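Local coordinates for aminotransferase (Bacillus subtilis, PDB 6L1O), which is a pyridoxal-phosphate-dependent aminotransferase encoded in the operon for biosynthesis of the dipeptide antibiotic bacilysin, at residues V326-P331 and R364-S369. Sequence-based numbering, arbitrary orientation.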
# COMPACT_ATOMS: atom_id res chain seq x y z
N VAL B 326 18.95 -9.30 20.69
CA VAL B 326 20.24 -9.34 21.39
C VAL B 326 21.33 -9.11 20.34
O VAL B 326 21.35 -9.75 19.32
CB VAL B 326 20.46 -10.69 22.12
CG1 VAL B 326 21.85 -10.75 22.83
CG2 VAL B 326 19.34 -10.95 23.11
N TRP B 327 22.19 -8.13 20.58
CA TRP B 327 23.29 -7.75 19.64
C TRP B 327 24.58 -8.35 20.20
O TRP B 327 25.06 -7.89 21.24
CB TRP B 327 23.34 -6.24 19.58
CG TRP B 327 24.26 -5.53 18.63
CD1 TRP B 327 25.19 -4.58 18.96
CD2 TRP B 327 24.30 -5.62 17.18
NE1 TRP B 327 25.80 -4.11 17.84
CE2 TRP B 327 25.26 -4.72 16.73
CE3 TRP B 327 23.59 -6.37 16.23
CZ2 TRP B 327 25.57 -4.56 15.36
CZ3 TRP B 327 23.88 -6.24 14.90
CH2 TRP B 327 24.87 -5.31 14.47
N ALA B 328 25.06 -9.44 19.59
CA ALA B 328 26.11 -10.29 20.18
C ALA B 328 27.40 -10.22 19.35
O ALA B 328 27.36 -10.32 18.13
CB ALA B 328 25.67 -11.74 20.19
N GLU B 329 28.53 -10.05 20.03
CA GLU B 329 29.83 -10.06 19.34
C GLU B 329 30.15 -11.44 18.80
O GLU B 329 29.85 -12.45 19.45
CB GLU B 329 30.93 -9.58 20.27
CG GLU B 329 30.95 -8.09 20.49
CD GLU B 329 32.22 -7.64 21.26
OE1 GLU B 329 33.33 -7.65 20.67
OE2 GLU B 329 32.10 -7.28 22.43
N ILE B 330 30.73 -11.51 17.61
CA ILE B 330 31.13 -12.78 17.02
C ILE B 330 32.53 -13.19 17.61
O ILE B 330 33.20 -12.35 18.19
CB ILE B 330 31.18 -12.74 15.52
CG1 ILE B 330 32.39 -11.92 15.03
CG2 ILE B 330 29.88 -12.17 14.97
CD1 ILE B 330 32.47 -11.85 13.51
N PRO B 331 32.90 -14.48 17.54
CA PRO B 331 34.21 -14.88 18.07
C PRO B 331 35.34 -14.26 17.26
O PRO B 331 35.26 -14.18 16.06
CB PRO B 331 34.21 -16.39 17.89
CG PRO B 331 32.76 -16.79 17.79
CD PRO B 331 32.13 -15.65 17.07
N ARG B 364 31.15 -7.04 13.08
CA ARG B 364 31.61 -7.96 14.10
C ARG B 364 30.52 -8.37 15.13
O ARG B 364 30.81 -8.82 16.23
CB ARG B 364 32.84 -7.36 14.82
CG ARG B 364 34.03 -7.19 13.88
CD ARG B 364 35.36 -7.28 14.61
NE ARG B 364 35.50 -8.57 15.30
CZ ARG B 364 35.79 -9.74 14.71
NH1 ARG B 364 36.00 -9.82 13.41
NH2 ARG B 364 35.84 -10.85 15.43
N HIS B 365 29.26 -8.20 14.76
CA HIS B 365 28.14 -8.64 15.61
C HIS B 365 27.15 -9.44 14.79
O HIS B 365 27.16 -9.40 13.56
CB HIS B 365 27.39 -7.45 16.21
CG HIS B 365 28.15 -6.73 17.26
ND1 HIS B 365 29.16 -5.83 16.96
CD2 HIS B 365 28.04 -6.74 18.60
CE1 HIS B 365 29.66 -5.36 18.08
NE2 HIS B 365 28.97 -5.86 19.09
N VAL B 366 26.28 -10.15 15.50
CA VAL B 366 25.12 -10.76 14.90
C VAL B 366 23.90 -10.28 15.71
O VAL B 366 24.02 -9.99 16.93
CB VAL B 366 25.19 -12.29 14.81
CG1 VAL B 366 26.23 -12.74 13.82
CG2 VAL B 366 25.43 -12.95 16.18
N ARG B 367 22.75 -10.20 15.06
CA ARG B 367 21.48 -9.89 15.74
C ARG B 367 20.69 -11.18 15.98
O ARG B 367 20.53 -12.01 15.07
CB ARG B 367 20.62 -8.95 14.90
CG ARG B 367 19.48 -8.34 15.70
CD ARG B 367 18.44 -7.69 14.80
NE ARG B 367 17.80 -8.65 13.98
CZ ARG B 367 16.82 -8.43 13.11
NH1 ARG B 367 16.38 -7.20 12.90
NH2 ARG B 367 16.29 -9.46 12.45
N ILE B 368 20.19 -11.34 17.19
CA ILE B 368 19.56 -12.59 17.60
C ILE B 368 18.21 -12.24 18.20
O ILE B 368 18.14 -11.40 19.07
CB ILE B 368 20.41 -13.37 18.65
CG1 ILE B 368 21.86 -13.58 18.18
CG2 ILE B 368 19.80 -14.73 18.99
CD1 ILE B 368 22.71 -14.37 19.18
N SER B 369 17.14 -12.79 17.66
CA SER B 369 15.83 -12.27 18.08
C SER B 369 15.19 -13.21 19.04
O SER B 369 15.29 -14.44 18.89
CB SER B 369 14.92 -12.03 16.89
OG SER B 369 14.95 -13.15 16.08
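Trp327 and His365 stack across two antiparallel strands. The five-membered ring of Trp327 and the imidazole form an offset stack, planes 3° apart and centroids 4.0 Å apart. Trp327 NE1 lies over one face of the imidazole, toward its rim. His365 CB sits over the six-membered ring of Trp327, 3.5 Å from its centroid, as a CH-pi contact. Trp327 reaches this place because its CG is anti to the backbone N (chi1 -175°), which lays the indole across the neighbouring strand. Glu329 runs alongside His365, and its CG lies 3.3 Å from His365 NE2.

Backbone bonds set the register. Val326 pairs with Ile368 and Ala328 with Val366, each through two N-H...O bonds. Beyond the last pair, Ile330 N still bonds to Arg364 O at 3.0 Å, but it approaches from above the carbonyl plane.

The face of the sheet bearing Val326, Ala328, Val366 and Ile368, away from Trp327 and Arg367, is apolar. Ala328 CB meets Ile368 CD1 at 4.1 Å. Past the strand end, Ile330 CG2 packs on Val366 CG1 at 3.9 Å, and Phe340 of helix 337-348 touches both residues. Ile330 CG1 and CD1 lie over one face of the Arg364 guanidinium, whose NH1 bonds to Phe334 O.

The rings of Tyr153 and Trp327 meet with planes at about 80°. Arg367 starts beside the indole, and its end leads away from the pair. Its NH1 bonds to Asn178 OD1. Asn178 lines the cofactor pocket, and the Arg367 side chain lies about 5 Å from the bound pyridoxal phosphate. The small antiparallel sheet belongs to the C-terminal small domain of this fold type I enzyme. Arg367 is consistent with the arginine that holds the substrate alpha-carboxylate in class I aminotransferases.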